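Local coordinates for protein histidinol-phosphatase (Listeria monocytogenes serotype 4b str. H7858, PDB 6NLR) that probably hydrolyses L-histidinol phosphate to L-histidinol and phosphate in histidine biosynthesis, using a trinuclear metal centre of the PHP family, at residues E22-L30 with I78-I88; S36-S44 with A61-Y71. All blocks are in the same frame, centred on the assembly; numbering follows the deposited sequence.

Contact 1: residues E22-L30 with I78-I88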
loop_
_atom_site.group_PDB
_atom_site.type_symbol
_atom_site.label_atom_id
_atom_site.label_comp_id
_atom_site.label_asym_id
_atom_site.label_seq_id
_atom_site.Cartn_x
_atom_site.Cartn_y
_atom_site.Cartn_z
ATOM N N GLU A 22 -2.072 19.347 9.485
ATOM C CA GLU A 22 -0.668 19.543 9.951
ATOM C C GLU A 22 0.261 18.776 9.004
ATOM O O GLU A 22 1.365 19.239 8.734
ATOM C CB GLU A 22 -0.482 19.135 11.419
ATOM C CG GLU A 22 -1.318 19.948 12.406
ATOM C CD GLU A 22 -1.308 21.471 12.262
ATOM O OE1 GLU A 22 -0.216 22.074 12.383
ATOM O OE2 GLU A 22 -2.406 22.068 12.033
HETATM N N MSE A 23 -0.207 17.635 8.472
HETATM C CA MSE A 23 0.586 16.861 7.525
HETATM C C MSE A 23 0.737 17.648 6.214
HETATM O O MSE A 23 1.830 17.737 5.652
HETATM C CB MSE A 23 -0.035 15.474 7.320
HETATM C CG MSE A 23 -0.140 14.674 8.589
HETATM SE SE MSE A 23 -1.110 13.001 8.324
HETATM C CE MSE A 23 0.086 12.109 7.064
ATOM N N VAL A 24 -0.354 18.274 5.756
ATOM C CA VAL A 24 -0.340 19.028 4.513
ATOM C C VAL A 24 0.573 20.247 4.674
ATOM O O VAL A 24 1.359 20.521 3.757
ATOM C CB VAL A 24 -1.772 19.396 4.087
ATOM C CG1 VAL A 24 -1.819 20.578 3.120
ATOM C CG2 VAL A 24 -2.473 18.179 3.500
ATOM N N LEU A 25 0.499 20.948 5.809
ATOM C CA LEU A 25 1.357 22.132 6.074
ATOM C C LEU A 25 2.828 21.697 6.043
ATOM O O LEU A 25 3.668 22.459 5.511
ATOM C CB LEU A 25 0.974 22.778 7.411
ATOM C CG LEU A 25 -0.299 23.633 7.398
ATOM C CD1 LEU A 25 -0.777 23.948 8.828
ATOM C CD2 LEU A 25 -0.065 24.933 6.616
ATOM N N LYS A 26 3.148 20.519 6.576
ATOM C CA LYS A 26 4.538 19.999 6.553
ATOM C C LYS A 26 4.942 19.673 5.105
ATOM O O LYS A 26 6.061 20.007 4.724
ATOM C CB LYS A 26 4.694 18.763 7.438
ATOM C CG LYS A 26 6.128 18.279 7.582
ATOM C CD LYS A 26 6.986 19.211 8.360
ATOM C CE LYS A 26 8.399 18.696 8.517
ATOM N NZ LYS A 26 9.175 19.596 9.410
ATOM N N ALA A 27 4.074 19.031 4.327
ATOM C CA ALA A 27 4.355 18.730 2.904
ATOM C C ALA A 27 4.667 20.042 2.169
ATOM O O ALA A 27 5.637 20.055 1.383
ATOM C CB ALA A 27 3.243 17.945 2.261
ATOM N N ILE A 28 3.929 21.124 2.446
ATOM C CA ILE A 28 4.156 22.433 1.758
ATOM C C ILE A 28 5.531 22.965 2.183
ATOM O O ILE A 28 6.275 23.417 1.325
ATOM C CB ILE A 28 3.014 23.415 2.050
ATOM C CG1 ILE A 28 1.699 22.911 1.443
ATOM C CG2 ILE A 28 3.372 24.840 1.600
ATOM C CD1 ILE A 28 0.468 23.624 1.937
ATOM N N GLU A 29 5.871 22.884 3.464
ATOM C CA GLU A 29 7.188 23.327 3.989
ATOM C C GLU A 29 8.302 22.560 3.265
ATOM O O GLU A 29 9.357 23.155 3.055
ATOM C CB GLU A 29 7.223 23.110 5.503
ATOM C CG GLU A 29 8.481 23.559 6.227
ATOM C CD GLU A 29 8.536 23.006 7.652
ATOM O OE1 GLU A 29 7.453 22.718 8.237
ATOM O OE2 GLU A 29 9.651 22.826 8.177
ATOM N N LEU A 30 8.100 21.289 2.922
ATOM C CA LEU A 30 9.139 20.466 2.241
ATOM C C LEU A 30 8.993 20.565 0.715
ATOM O O LEU A 30 9.558 19.687 0.035
ATOM C CB LEU A 30 9.032 19.004 2.710
ATOM C CG LEU A 30 9.291 18.780 4.197
ATOM C CD1 LEU A 30 9.314 17.299 4.540
ATOM C CD2 LEU A 30 10.595 19.457 4.624
ATOM N N ILE A 78 -9.821 20.329 2.977
ATOM C CA ILE A 78 -8.340 20.527 3.008
ATOM C C ILE A 78 -7.834 20.760 1.580
ATOM O O ILE A 78 -7.012 21.636 1.382
ATOM C CB ILE A 78 -7.660 19.329 3.690
ATOM C CG1 ILE A 78 -8.047 19.251 5.164
ATOM C CG2 ILE A 78 -6.160 19.390 3.505
ATOM C CD1 ILE A 78 -7.694 20.481 5.944
ATOM N N LYS A 79 -8.379 20.031 0.616
ATOM C CA LYS A 79 -8.000 20.152 -0.815
ATOM C C LYS A 79 -8.232 21.591 -1.289
ATOM O O LYS A 79 -7.315 22.167 -1.913
ATOM C CB LYS A 79 -8.807 19.168 -1.660
ATOM C CG LYS A 79 -8.696 19.429 -3.160
ATOM C CD LYS A 79 -9.350 18.407 -4.025
ATOM C CE LYS A 79 -8.989 18.660 -5.468
ATOM N NZ LYS A 79 -9.466 17.554 -6.315
ATOM N N LYS A 80 -9.406 22.155 -1.000
ATOM C CA LYS A 80 -9.738 23.537 -1.423
ATOM C C LYS A 80 -8.906 24.536 -0.619
ATOM O O LYS A 80 -8.449 25.532 -1.199
ATOM C CB LYS A 80 -11.232 23.816 -1.236
ATOM C CG LYS A 80 -12.127 23.011 -2.167
ATOM C CD LYS A 80 -13.509 23.574 -2.301
ATOM C CE LYS A 80 -14.377 22.693 -3.168
ATOM N NZ LYS A 80 -15.104 21.709 -2.334
ATOM N N LYS A 81 -8.728 24.287 0.684
ATOM C CA LYS A 81 -8.067 25.279 1.566
ATOM C C LYS A 81 -6.649 25.531 1.057
ATOM O O LYS A 81 -6.227 26.672 1.127
ATOM C CB LYS A 81 -8.044 24.817 3.028
ATOM C CG LYS A 81 -7.397 25.797 3.986
ATOM C CD LYS A 81 -7.611 25.420 5.420
ATOM C CE LYS A 81 -7.170 26.509 6.380
ATOM N NZ LYS A 81 -7.469 26.111 7.780
ATOM N N TYR A 82 -5.954 24.502 0.578
ATOM C CA TYR A 82 -4.504 24.582 0.240
ATOM C C TYR A 82 -4.271 24.484 -1.269
ATOM O O TYR A 82 -3.128 24.336 -1.656
ATOM C CB TYR A 82 -3.742 23.504 1.011
ATOM C CG TYR A 82 -3.712 23.814 2.477
ATOM C CD1 TYR A 82 -2.897 24.814 2.974
ATOM C CD2 TYR A 82 -4.563 23.159 3.348
ATOM C CE1 TYR A 82 -2.900 25.137 4.319
ATOM C CE2 TYR A 82 -4.572 23.461 4.697
ATOM C CZ TYR A 82 -3.741 24.457 5.179
ATOM O OH TYR A 82 -3.782 24.755 6.498
ATOM N N ALA A 83 -5.312 24.628 -2.086
ATOM C CA ALA A 83 -5.224 24.502 -3.562
ATOM C C ALA A 83 -4.160 25.462 -4.121
ATOM O O ALA A 83 -3.461 25.067 -5.052
ATOM C CB ALA A 83 -6.572 24.713 -4.201
ATOM N N SER A 84 -3.984 26.662 -3.563
ATOM C CA SER A 84 -2.996 27.631 -4.102
ATOM C C SER A 84 -1.565 27.162 -3.794
ATOM O O SER A 84 -0.672 27.636 -4.472
ATOM C CB SER A 84 -3.272 29.047 -3.640
ATOM O OG SER A 84 -3.068 29.160 -2.251
ATOM N N ASP A 85 -1.348 26.243 -2.850
ATOM C CA ASP A 85 0.006 25.793 -2.444
ATOM C C ASP A 85 0.330 24.376 -2.951
ATOM O O ASP A 85 1.501 24.079 -3.124
ATOM C CB ASP A 85 0.135 25.778 -0.925
ATOM C CG ASP A 85 -0.116 27.115 -0.258
ATOM O OD1 ASP A 85 0.790 27.955 -0.318
ATOM O OD2 ASP A 85 -1.202 27.270 0.351
ATOM N N LEU A 86 -0.670 23.518 -3.122
ATOM C CA LEU A 86 -0.502 22.048 -3.214
ATOM C C LEU A 86 -1.704 21.500 -3.983
ATOM O O LEU A 86 -2.834 21.809 -3.572
ATOM C CB LEU A 86 -0.470 21.485 -1.784
ATOM C CG LEU A 86 0.004 20.049 -1.638
ATOM C CD1 LEU A 86 1.464 19.937 -2.002
ATOM C CD2 LEU A 86 -0.203 19.543 -0.218
ATOM N N LEU A 87 -1.474 20.697 -5.023
ATOM C CA LEU A 87 -2.552 19.926 -5.674
ATOM C C LEU A 87 -2.814 18.666 -4.840
ATOM O O LEU A 87 -1.935 17.779 -4.795
ATOM C CB LEU A 87 -2.163 19.603 -7.115
ATOM C CG LEU A 87 -3.185 18.754 -7.876
ATOM C CD1 LEU A 87 -4.556 19.431 -7.849
ATOM C CD2 LEU A 87 -2.708 18.507 -9.311
ATOM N N ILE A 88 -3.979 18.595 -4.203
ATOM C CA ILE A 88 -4.368 17.447 -3.333
ATOM C C ILE A 88 -5.334 16.542 -4.093
ATOM O O ILE A 88 -6.322 17.044 -4.617
ATOM C CB ILE A 88 -4.919 17.955 -1.994
ATOM C CG1 ILE A 88 -3.796 18.672 -1.232
ATOM C CG2 ILE A 88 -5.539 16.816 -1.199
ATOM C CD1 ILE A 88 -4.204 19.326 0.049
#
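Val24, Leu25 and Ile28 of the helix 20-29 meet Tyr82, Asp85 and Leu86 of the turn that ends the helix 68-81. The join across the two segments is apolar. Val24 supplies both of its methyls. Val24 CG1 lies over one face of the Tyr82 ring, 4.1 Å from the ring centroid and 27° off the normal, a CH-pi contact. The same methyl touches Leu86 CD2. Val24 CG2 goes the other way and lies 3.9 Å from Ile78 CG2. Ile88 comes tip to tip with Val24, with Ile88 CD1 4.0 Å from Val24 CG2. The torsion of Val24 explains this split: CG1 is anti to the backbone N (chi1 159°), and CG2 stands beside that N.

Ile28 is one turn further along. The Ile28 side chain crosses that of Tyr82 at about a right angle, with Ile28 CD1 3.7 Å from Tyr82 CD1. Ile28 CD1 also packs 3.6 Å from Asp85 CB, the apolar part of that residue. Ile28 CG1 rests on Leu86 CB. Leu25 reaches the outer part of the ring, with Leu25 CD2 3.7 Å from Tyr82 CE1, and these two side chains also cross at about a right angle.

In the turn, Tyr82 O accepts from both Asp85 N and Leu86 N, two bonds that hold the turn 82-86 closed. Tyr82 OH is hydrogen-bonded to Glu21, which also pairs with Lys81. This ties the Tyr82 hydroxyl to the first turn of the helix 20-29.

Leu86, just before the strand 87-95, touches Tyr35; Ile88, in that strand, touches Ile37. Both partners lie on the neighbouring strand 34-40. Two helices packed side by side along parallel strands are typical of the beta-alpha units of the TIM-barrel-like PHP fold.

Contact 2: residues S36-S44 with A61-Y71. With MN (manganese (II) ion), chain D.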
loop_
_atom_site.group_PDB
_atom_site.type_symbol
_atom_site.label_atom_id
_atom_site.label_comp_id
_atom_site.label_asym_id
_atom_site.label_seq_id
_atom_site.Cartn_x
_atom_site.Cartn_y
_atom_site.Cartn_z
ATOM N N SER A 36 -1.408 13.029 -2.434
ATOM C CA SER A 36 -2.584 12.130 -2.462
ATOM C C SER A 36 -2.896 11.634 -1.047
ATOM O O SER A 36 -2.024 11.052 -0.368
ATOM C CB SER A 36 -2.399 10.993 -3.445
ATOM O OG SER A 36 -2.413 11.474 -4.782
ATOM N N ILE A 37 -4.132 11.879 -0.633
ATOM C CA ILE A 37 -4.748 11.297 0.573
ATOM C C ILE A 37 -5.449 10.025 0.118
ATOM O O ILE A 37 -6.477 10.135 -0.590
ATOM C CB ILE A 37 -5.712 12.287 1.223
ATOM C CG1 ILE A 37 -5.005 13.600 1.568
ATOM C CG2 ILE A 37 -6.359 11.638 2.438
ATOM C CD1 ILE A 37 -5.956 14.732 1.844
ATOM N N VAL A 38 -4.890 8.877 0.492
ATOM C CA VAL A 38 -5.413 7.560 0.084
ATOM C C VAL A 38 -5.615 6.733 1.353
ATOM O O VAL A 38 -4.831 5.803 1.640
ATOM C CB VAL A 38 -4.512 6.906 -0.986
ATOM C CG1 VAL A 38 -4.736 7.578 -2.333
ATOM C CG2 VAL A 38 -3.038 6.953 -0.620
ATOM N N GLU A 39 -6.647 7.090 2.099
ATOM C CA GLU A 39 -6.956 6.440 3.387
ATOM C C GLU A 39 -7.386 4.990 3.125
ATOM O O GLU A 39 -7.956 4.697 2.039
ATOM C CB GLU A 39 -8.022 7.232 4.130
ATOM C CG GLU A 39 -8.141 6.798 5.563
ATOM C CD GLU A 39 -6.787 6.754 6.264
ATOM O OE1 GLU A 39 -6.347 7.806 6.735
ATOM O OE2 GLU A 39 -6.191 5.656 6.298
ATOM N N HIS A 40 -7.140 4.098 4.085
ATOM C CA HIS A 40 -7.607 2.694 3.995
ATOM C C HIS A 40 -9.119 2.630 3.783
ATOM O O HIS A 40 -9.864 3.205 4.607
ATOM C CB HIS A 40 -7.246 1.942 5.260
ATOM C CG HIS A 40 -5.783 1.858 5.445
ATOM N ND1 HIS A 40 -5.010 1.022 4.672
ATOM C CD2 HIS A 40 -4.964 2.491 6.307
ATOM C CE1 HIS A 40 -3.749 1.131 5.057
ATOM N NE2 HIS A 40 -3.701 2.031 6.054
ATOM N N ALA A 41 -9.563 1.950 2.725
ATOM C CA ALA A 41 -11.003 1.716 2.469
ATOM C C ALA A 41 -11.535 0.778 3.544
ATOM O O ALA A 41 -10.821 -0.132 3.945
ATOM C CB ALA A 41 -11.225 1.127 1.101
ATOM N N PRO A 42 -12.785 0.953 4.015
ATOM C CA PRO A 42 -13.417 -0.011 4.917
ATOM C C PRO A 42 -13.359 -1.467 4.413
ATOM O O PRO A 42 -13.541 -1.690 3.220
ATOM C CB PRO A 42 -14.879 0.464 4.970
ATOM C CG PRO A 42 -14.794 1.955 4.702
ATOM C CD PRO A 42 -13.656 2.095 3.702
ATOM N N LEU A 43 -13.084 -2.422 5.310
ATOM C CA LEU A 43 -13.031 -3.868 4.938
ATOM C C LEU A 43 -14.445 -4.413 4.780
ATOM O O LEU A 43 -15.343 -3.887 5.407
ATOM C CB LEU A 43 -12.285 -4.671 5.994
ATOM C CG LEU A 43 -10.837 -4.260 6.234
ATOM C CD1 LEU A 43 -10.236 -5.119 7.334
ATOM C CD2 LEU A 43 -10.032 -4.394 4.963
ATOM N N SER A 44 -14.629 -5.417 3.927
ATOM C CA SER A 44 -15.861 -6.240 3.851
ATOM C C SER A 44 -16.158 -6.802 5.251
ATOM O O SER A 44 -15.231 -7.383 5.857
ATOM C CB SER A 44 -15.708 -7.338 2.824
ATOM O OG SER A 44 -16.446 -8.483 3.211
ATOM N N ALA A 61 -7.608 -1.900 11.084
ATOM C CA ALA A 61 -7.158 -1.828 9.676
ATOM C C ALA A 61 -7.695 -0.560 9.006
ATOM O O ALA A 61 -6.954 0.062 8.234
ATOM C CB ALA A 61 -7.585 -3.063 8.917
ATOM N N SER A 62 -8.958 -0.207 9.221
ATOM C CA SER A 62 -9.568 0.873 8.412
ATOM C C SER A 62 -10.782 1.445 9.109
ATOM O O SER A 62 -11.299 0.846 10.036
ATOM C CB SER A 62 -9.905 0.352 7.043
ATOM O OG SER A 62 -10.938 -0.596 7.145
HETATM N N MSE A 63 -11.219 2.609 8.627
HETATM C CA MSE A 63 -12.424 3.247 9.123
HETATM C C MSE A 63 -13.654 2.398 8.775
HETATM O O MSE A 63 -13.577 1.471 7.963
HETATM C CB MSE A 63 -12.528 4.647 8.505
HETATM C CG MSE A 63 -12.915 4.640 7.040
HETATM SE SE MSE A 63 -12.810 6.427 6.219
HETATM C CE MSE A 63 -11.361 6.311 4.944
ATOM N N ALA A 64 -14.789 2.747 9.394
ATOM C CA ALA A 64 -16.076 2.133 9.108
ATOM C C ALA A 64 -16.724 2.816 7.904
ATOM O O ALA A 64 -16.422 3.961 7.602
ATOM C CB ALA A 64 -16.974 2.237 10.323
HETATM N N MSE A 65 -17.651 2.102 7.265
HETATM C CA MSE A 65 -18.449 2.637 6.171
HETATM C C MSE A 65 -19.104 3.957 6.585
HETATM O O MSE A 65 -19.125 4.904 5.814
HETATM C CB MSE A 65 -19.501 1.608 5.737
HETATM C CG MSE A 65 -18.925 0.420 4.977
HETATM SE SE MSE A 65 -18.258 0.862 3.154
HETATM C CE MSE A 65 -19.921 1.537 2.343
ATOM N N SER A 66 -19.613 4.033 7.818
ATOM C CA SER A 66 -20.326 5.218 8.270
ATOM C C SER A 66 -19.391 6.436 8.374
ATOM O O SER A 66 -19.903 7.556 8.415
ATOM C CB SER A 66 -21.020 4.950 9.570
ATOM O OG SER A 66 -20.079 4.559 10.550
ATOM N N ASP A 67 -18.070 6.249 8.432
ATOM C CA ASP A 67 -17.115 7.393 8.489
ATOM C C ASP A 67 -16.922 8.031 7.108
ATOM O O ASP A 67 -16.397 9.151 7.068
ATOM C CB ASP A 67 -15.743 6.967 9.022
ATOM C CG ASP A 67 -15.769 6.539 10.479
ATOM O OD1 ASP A 67 -16.382 7.255 11.277
ATOM O OD2 ASP A 67 -15.178 5.474 10.794
ATOM N N LEU A 68 -17.269 7.339 6.016
ATOM C CA LEU A 68 -16.932 7.797 4.644
ATOM C C LEU A 68 -17.435 9.217 4.380
ATOM O O LEU A 68 -16.668 10.024 3.880
ATOM C CB LEU A 68 -17.464 6.814 3.595
ATOM C CG LEU A 68 -16.686 5.510 3.479
ATOM C CD1 LEU A 68 -17.378 4.540 2.529
ATOM C CD2 LEU A 68 -15.255 5.773 3.042
ATOM N N PRO A 69 -18.707 9.583 4.642
ATOM C CA PRO A 69 -19.155 10.957 4.397
ATOM C C PRO A 69 -18.283 12.016 5.109
ATOM O O PRO A 69 -17.970 13.040 4.513
ATOM C CB PRO A 69 -20.589 10.989 4.955
ATOM C CG PRO A 69 -21.042 9.536 4.951
ATOM C CD PRO A 69 -19.781 8.722 5.168
ATOM N N TYR A 70 -17.870 11.730 6.345
ATOM C CA TYR A 70 -17.039 12.630 7.188
ATOM C C TYR A 70 -15.627 12.703 6.591
ATOM O O TYR A 70 -15.044 13.805 6.530
ATOM C CB TYR A 70 -17.067 12.168 8.645
ATOM C CG TYR A 70 -18.455 12.172 9.256
ATOM C CD1 TYR A 70 -19.070 13.356 9.644
ATOM C CD2 TYR A 70 -19.172 10.993 9.407
ATOM C CE1 TYR A 70 -20.353 13.372 10.165
ATOM C CE2 TYR A 70 -20.444 10.987 9.960
ATOM C CZ TYR A 70 -21.038 12.180 10.337
ATOM O OH TYR A 70 -22.292 12.189 10.892
ATOM N N TYR A 71 -15.112 11.571 6.105
ATOM C CA TYR A 71 -13.791 11.496 5.435
ATOM C C TYR A 71 -13.781 12.400 4.201
ATOM O O TYR A 71 -12.890 13.265 4.109
ATOM C CB TYR A 71 -13.454 10.061 5.040
ATOM C CG TYR A 71 -12.256 9.933 4.137
ATOM C CD1 TYR A 71 -10.985 10.191 4.614
ATOM C CD2 TYR A 71 -12.386 9.538 2.819
ATOM C CE1 TYR A 71 -9.875 10.063 3.801
ATOM C CE2 TYR A 71 -11.287 9.397 1.992
ATOM C CZ TYR A 71 -10.021 9.652 2.488
ATOM O OH TYR A 71 -8.909 9.486 1.709
HETATM MN MN MN D . -2.082 2.336 7.420
HETATM O O HOH W 1 -9.217 3.880 7.138
#
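His40 and Ser62 bring a strand end and a loop together at the metal site of this PHP fold. His40 ends the strand 34-40, where the metal ligands of such barrel-like domains gather. His40 CB lies 3.6 Å from Ser62 CB and close to Ala61 O. His40 CG is 3.5 Å from Ala61 O, which approaches the ring obliquely. CD2 follows at a slightly longer distance from it. At the tip, His40 NE2 binds the manganese ion at 2.1 Å. His14 and His260 complete the protein ligands of this ion. The His8 ring stacks on His40.

The backbone of His40 is held as well. His40 O accepts a hydrogen bond from a water, which in turn accepts one from Met63 N, bridging the segments. His40 N donates to Glu39 OE2, 25° out of the carboxylate plane. The Glu39 chain is bent at chi2 (50°), which turns the carboxylate back to this N-H. Glu39 also bonds to His8 and Thr9, so it links the strand end to the metal-binding loop.

Tyr71 comes from the helix 68-81 with its CE1 against Glu39 CB. Its OH bonds to Gly91 O on the next strand. Selenomethionine Met63 puts CE over the centre of the Tyr71 ring, 3.8 Å above the plane. The same methyl packs against Glu39 CG.

Beyond the strand, Pro42 packs against Met63 and selenomethionine Met65 and against Leu68 of the helix 68-81, where it meets Leu68 CD2. Pro42 CA makes a CA-H...O contact with Met63 O. Leu43 reaches past Ser62 to Ala61, with Leu43 CD1 3.7 Å from Ala61 CB.

The centres of contact 1 and contact 2 lie about 21 Å apart. Along the chain the order is 22-30, 36-44, 61-71 and 78-88, so both segments of contact 2 fall between those of contact 1. The helix 68-81 serves both: its early part packs in contact 2 and its last turn in contact 1. Both contacts also reach the same sheet, in which strands 34-40 and 87-95 are neighbours. They touch there, with Ile88 CG2 3.7 Å from Ile37 CD1. Contact 1 joins two helices at the end of the strands away from the metals, and contact 2 lies at the end that carries the metal site.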